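Local coordinates for protein phosphate transporter (Thermotoga maritima MSB8, PDB 6L85) that imports phosphate across the membrane in a sodium-dependent manner, as a bacterial member of the phosphate transporter family related to human SLC20, at the sodium ion site. Numbering follows the deposited sequence.

The sodium ion site. Residues 21-22, 25, 98, 102-105, 254, 314, 347. With NA (sodium ion), chain B.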
loop_
_atom_site.group_PDB
_atom_site.type_symbol
_atom_site.label_atom_id
_atom_site.label_comp_id
_atom_site.label_asym_id
_atom_site.label_seq_id
_atom_site.Cartn_x
_atom_site.Cartn_y
_atom_site.Cartn_z
ATOM N N ASN A 21 -9.271 -22.308 6.137
ATOM C CA ASN A 21 -10.413 -22.245 7.034
ATOM C C ASN A 21 -10.974 -20.836 7.203
ATOM O O ASN A 21 -12.161 -20.692 7.527
ATOM C CB ASN A 21 -10.046 -22.813 8.400
ATOM C CG ASN A 21 -11.276 -23.186 9.218
ATOM O OD1 ASN A 21 -11.781 -22.383 10.007
ATOM N ND2 ASN A 21 -11.774 -24.401 9.014
ATOM N N ASP A 22 -10.181 -19.790 6.952
ATOM C CA ASP A 22 -10.598 -18.456 7.355
ATOM C C ASP A 22 -10.927 -17.501 6.210
ATOM O O ASP A 22 -11.407 -16.398 6.499
ATOM C CB ASP A 22 -9.517 -17.828 8.262
ATOM C CG ASP A 22 -9.612 -18.317 9.718
ATOM O OD1 ASP A 22 -10.526 -19.105 10.037
ATOM O OD2 ASP A 22 -8.768 -17.937 10.544
ATOM N N ASN A 25 -14.255 -15.635 6.449
ATOM C CA ASN A 25 -14.423 -14.530 7.404
ATOM C C ASN A 25 -14.288 -13.165 6.741
ATOM O O ASN A 25 -14.816 -12.171 7.255
ATOM C CB ASN A 25 -13.396 -14.609 8.537
ATOM C CG ASN A 25 -13.438 -15.907 9.276
ATOM O OD1 ASN A 25 -14.320 -16.725 9.052
ATOM N ND2 ASN A 25 -12.475 -16.116 10.159
ATOM N N THR A 98 -11.787 -28.300 8.356
ATOM C CA THR A 98 -12.016 -27.724 7.037
ATOM C C THR A 98 -12.555 -28.776 6.072
ATOM O O THR A 98 -13.449 -28.487 5.267
ATOM C CB THR A 98 -10.722 -27.095 6.520
ATOM O OG1 THR A 98 -10.447 -25.911 7.280
ATOM C CG2 THR A 98 -10.833 -26.715 5.064
ATOM N N TYR A 102 -16.156 -27.366 8.632
ATOM C CA TYR A 102 -16.476 -26.796 9.936
ATOM C C TYR A 102 -15.580 -25.609 10.250
ATOM O O TYR A 102 -14.366 -25.652 9.994
ATOM C CB TYR A 102 -16.335 -27.839 11.046
ATOM C CG TYR A 102 -17.470 -28.829 11.046
ATOM C CD1 TYR A 102 -18.765 -28.417 10.770
ATOM C CD2 TYR A 102 -17.248 -30.180 11.305
ATOM C CE1 TYR A 102 -19.815 -29.318 10.759
ATOM C CE2 TYR A 102 -18.292 -31.091 11.293
ATOM C CZ TYR A 102 -19.575 -30.655 11.020
ATOM O OH TYR A 102 -20.620 -31.555 11.005
ATOM N N PRO A 103 -16.187 -24.555 10.793
ATOM C CA PRO A 103 -15.414 -23.375 11.194
ATOM C C PRO A 103 -14.807 -23.617 12.565
ATOM O O PRO A 103 -15.478 -24.103 13.479
ATOM C CB PRO A 103 -16.462 -22.255 11.239
ATOM C CG PRO A 103 -17.748 -22.877 10.680
ATOM C CD PRO A 103 -17.624 -24.338 10.997
ATOM N N VAL A 104 -13.523 -23.300 12.691
ATOM C CA VAL A 104 -12.796 -23.408 13.947
ATOM C C VAL A 104 -12.004 -22.123 14.112
ATOM O O VAL A 104 -11.741 -21.404 13.147
ATOM C CB VAL A 104 -11.849 -24.626 13.969
ATOM C CG1 VAL A 104 -12.636 -25.900 14.159
ATOM C CG2 VAL A 104 -11.060 -24.694 12.681
ATOM N N SER A 105 -11.633 -21.821 15.349
ATOM C CA SER A 105 -10.665 -20.762 15.594
ATOM C C SER A 105 -9.266 -21.370 15.505
ATOM O O SER A 105 -8.893 -22.218 16.327
ATOM C CB SER A 105 -10.897 -20.099 16.948
ATOM O OG SER A 105 -9.730 -19.410 17.342
ATOM N N HIS A 254 -7.077 -9.856 9.234
ATOM C CA HIS A 254 -6.931 -11.283 9.494
ATOM C C HIS A 254 -5.481 -11.720 9.372
ATOM O O HIS A 254 -4.980 -12.457 10.229
ATOM C CB HIS A 254 -7.787 -12.111 8.532
ATOM C CG HIS A 254 -7.539 -13.580 8.667
ATOM N ND1 HIS A 254 -6.652 -14.264 7.867
ATOM C CD2 HIS A 254 -7.995 -14.477 9.577
ATOM C CE1 HIS A 254 -6.606 -15.531 8.242
ATOM N NE2 HIS A 254 -7.400 -15.680 9.291
ATOM N N LYS A 314 -19.266 -18.519 7.138
ATOM C CA LYS A 314 -19.348 -17.686 8.323
ATOM C C LYS A 314 -20.119 -16.362 8.204
ATOM O O LYS A 314 -20.558 -15.875 9.251
ATOM C CB LYS A 314 -17.919 -17.439 8.854
ATOM C CG LYS A 314 -17.429 -18.656 9.660
ATOM C CD LYS A 314 -16.071 -19.166 9.170
ATOM C CE LYS A 314 -15.091 -19.428 10.323
ATOM N NZ LYS A 314 -13.678 -19.718 9.959
ATOM N N THR A 347 -12.960 -15.624 13.315
ATOM C CA THR A 347 -14.206 -16.379 13.170
ATOM C C THR A 347 -15.274 -15.904 14.165
ATOM O O THR A 347 -16.384 -15.494 13.775
ATOM C CB THR A 347 -13.887 -17.865 13.359
ATOM O OG1 THR A 347 -12.833 -18.263 12.451
ATOM C CG2 THR A 347 -15.118 -18.733 13.148
HETATM NA NA NA B . -12.205 -20.241 11.199
#
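The sodium ion NA is gripped by four oxygens, from Asn21, Asp22, Val104 and Thr347; NZ of Lys314 is modelled as a fifth neighbour, giving a geometry between a square pyramid and a trigonal bipyramid, and a water could have escaped detection. Asp22 OD1, a carboxylate oxygen, lies 2.3 Å from NA, with CG beside the backbone N (chi1 -81°). Its other oxygen, OD2, turns its anti lone pair to the imidazole NE2 of His254, which donates at 2.9 Å close to its ring plane. That second-shell bond would help fix the rotation of the carboxylate, with OD1 turned to the ion. Asn21 takes a different rotamer, CG anti to the backbone N (chi1 -162°), and presents its amide oxygen OD1 at 2.5 Å from NA. Which end of this amide faces the metal is set by its ND2, which donates almost straight to the hydroxyl OG1 of Thr98 at 2.7 Å and also to the carbonyl O of Tyr102. Both acceptors lie in the amide plane, so the group is held flat. The extended segment after Tyr102 brings in the backbone carbonyl O of Val104, 2.3 Å from NA, and the first turn of helix 346-361 adds the Thr347 hydroxyl OG1 at 2.4 Å from NA. Asn25 ND2 donates to that same OG1, a second-shell contact that would help orient the hydroxyl. Lys314, bent at chi2 and chi3, has its NZ modelled 2.0 Å from NA, shorter than any oxygen; an amine, normally charged, is an unlikely sodium ligand, so this contact carries no weight. NZ also makes a salt bridge with Asp22 OD1 at 3.2 Å. By joining separate helices and a loop around sodium, the site probably couples ion binding to phosphate import.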